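Local structure of EDD domain protein, DegV family (Ruminococcus gnavus, 3JR7) at residues Val26-Glu31 / Val45-Gln50. The protein is of unknown function but belongs to the DegV family, whose members are thought to bind lipids such as fatty acids. Numbering follows the deposited sequence.
Sequences VDSCGE and VALGIQ
In the beta-alpha-beta unit made of strand 22-27, helix 34-39 and strand 42-51, Asp27 and Val45 form a parallel bridge just where the first strand runs out into a type I turn from Asp27 to Gly30. Val45 N donates to Val26 O at 3.0 Å. Within the bridge, Val45 O takes a CA-H...O contact from Asp27, 3.3 Å from Asp27 CA. The same Val45 O lies 3.0 Å from Ser28 N.

From there a side chain takes over from the sheet ladder. Ser28 turns its hydroxyl across to the backbone of Leu47, with OG held between its own backbone N and carbonyl carbon (chi1 64°), and accepts the N-H of Leu47. That bond, 3.1 Å from Leu47 N to Ser28 OG, is almost straight at 175°. Ser28 OG is also hydrogen-bonded to Asp58 OD2, just after strand 54-57, so one hydroxyl joins the turn to two places. An alanine here would probably leave Leu47 N and the Asp58 carboxylate each short of a partner, with the turn less firmly tied to 45-50.

Leu47 reaches back with one methyl, CD1, which rests 3.6 Å from Asp27 CB and 3.5 Å from Ser28 OG. This buried leucine also lines the pocket occupied by a polyether, probably from the crystallisation liquor, about 4 Å from its side chain; such a pocket is consistent with the lipid binding proposed for the family. Asp27 OD1 receives a weak bond from Cys29 N inside the turn, while OD2 is held by Ser111 OG and Leu104 N.

Around the contact, Tyr88 of helix 85-92 packs on Asp27 and Val45, Ile284 of helix 283-289 touches Cys29 and Leu47, and strand 98-103 continues the sheet from strand 22-27.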
loop_
_atom_site.group_PDB
_atom_site.type_symbol
_atom_site.label_atom_id
_atom_site.label_comp_id
_atom_site.label_asym_id
_atom_site.label_seq_id
_atom_site.Cartn_x
_atom_site.Cartn_y
_atom_site.Cartn_z
ATOM N N VAL A 26 -10.244 1.403 2.859
ATOM C CA VAL A 26 -8.828 1.440 2.554
ATOM C C VAL A 26 -8.516 2.796 1.967
ATOM O O VAL A 26 -9.266 3.273 1.095
ATOM C CB VAL A 26 -8.484 0.339 1.543
ATOM C CG1 VAL A 26 -6.951 0.276 1.307
ATOM C CG2 VAL A 26 -9.019 -1.007 2.040
ATOM N N ASP A 27 -7.449 3.467 2.417
ATOM C CA ASP A 27 -7.099 4.711 1.758
ATOM C C ASP A 27 -6.634 4.406 0.332
ATOM O O ASP A 27 -6.342 3.258 -0.007
ATOM C CB ASP A 27 -6.113 5.596 2.548
ATOM C CG ASP A 27 -4.697 5.021 2.642
ATOM O OD1 ASP A 27 -4.204 4.335 1.707
ATOM O OD2 ASP A 27 -4.038 5.353 3.645
ATOM N N SER A 28 -6.636 5.427 -0.527
ATOM C CA SER A 28 -6.591 5.173 -1.981
ATOM C C SER A 28 -5.214 4.641 -2.426
ATOM O O SER A 28 -5.064 4.114 -3.492
ATOM C CB SER A 28 -6.954 6.433 -2.743
ATOM O OG SER A 28 -6.010 7.433 -2.515
ATOM N N CYS A 29 -4.220 4.744 -1.563
ATOM C CA CYS A 29 -2.908 4.171 -1.883
ATOM C C CYS A 29 -3.012 2.668 -2.096
ATOM O O CYS A 29 -2.361 2.105 -2.991
ATOM C CB CYS A 29 -1.875 4.521 -0.807
ATOM S SG CYS A 29 -0.223 4.005 -1.286
ATOM N N GLY A 30 -3.873 2.025 -1.323
ATOM C CA GLY A 30 -4.020 0.596 -1.387
ATOM C C GLY A 30 -4.810 0.179 -2.596
ATOM O O GLY A 30 -6.008 0.489 -2.654
ATOM N N GLU A 31 -4.181 -0.557 -3.527
ATOM C CA GLU A 31 -4.852 -0.919 -4.779
ATOM C C GLU A 31 -5.953 -1.943 -4.545
ATOM O O GLU A 31 -5.825 -2.735 -3.661
ATOM C CB GLU A 31 -3.847 -1.504 -5.807
ATOM C CG GLU A 31 -2.811 -0.564 -6.372
ATOM C CD GLU A 31 -1.711 -0.179 -5.405
ATOM O OE1 GLU A 31 -1.488 -0.906 -4.389
ATOM O OE2 GLU A 31 -1.054 0.847 -5.686
ATOM N N VAL A 45 -11.162 5.551 0.521
ATOM C CA VAL A 45 -11.168 6.948 0.925
ATOM C C VAL A 45 -9.982 7.600 0.250
ATOM O O VAL A 45 -8.818 7.173 0.444
ATOM C CB VAL A 45 -11.136 7.098 2.471
ATOM C CG1 VAL A 45 -10.939 8.527 2.896
ATOM C CG2 VAL A 45 -12.453 6.578 3.037
ATOM N N ALA A 46 -10.262 8.610 -0.574
ATOM C CA ALA A 46 -9.273 9.171 -1.498
ATOM C C ALA A 46 -8.341 10.152 -0.845
ATOM O O ALA A 46 -8.763 10.992 -0.015
ATOM C CB ALA A 46 -9.994 9.846 -2.697
ATOM N N LEU A 47 -7.061 10.031 -1.193
ATOM C CA LEU A 47 -6.096 11.074 -0.911
ATOM C C LEU A 47 -6.115 12.128 -2.008
ATOM O O LEU A 47 -6.726 11.927 -3.059
ATOM C CB LEU A 47 -4.678 10.487 -0.809
ATOM C CG LEU A 47 -4.319 9.839 0.515
ATOM C CD1 LEU A 47 -4.786 8.361 0.588
ATOM C CD2 LEU A 47 -2.817 9.998 0.793
ATOM N N GLY A 48 -5.443 13.244 -1.756
ATOM C CA GLY A 48 -5.265 14.315 -2.770
ATOM C C GLY A 48 -3.895 14.287 -3.413
ATOM O O GLY A 48 -2.929 13.881 -2.787
ATOM N N ILE A 49 -3.806 14.730 -4.675
ATOM C CA ILE A 49 -2.517 14.865 -5.358
ATOM C C ILE A 49 -2.474 16.267 -5.921
ATOM O O ILE A 49 -3.439 16.708 -6.495
ATOM C CB ILE A 49 -2.340 13.854 -6.504
ATOM C CG1 ILE A 49 -2.259 12.427 -5.976
ATOM C CG2 ILE A 49 -1.065 14.178 -7.379
ATOM C CD1 ILE A 49 -2.761 11.404 -7.001
ATOM N N GLN A 50 -1.353 16.931 -5.720
ATOM C CA GLN A 50 -1.132 18.306 -6.170
ATOM C C GLN A 50 0.164 18.417 -6.990
ATOM O O GLN A 50 1.251 18.131 -6.493
ATOM C CB GLN A 50 -1.080 19.225 -4.944
ATOM C CG GLN A 50 -2.364 19.072 -4.070
ATOM C CD GLN A 50 -2.242 18.044 -2.912
ATOM O OE1 GLN A 50 -1.171 17.885 -2.315
ATOM N NE2 GLN A 50 -3.358 17.408 -2.561
#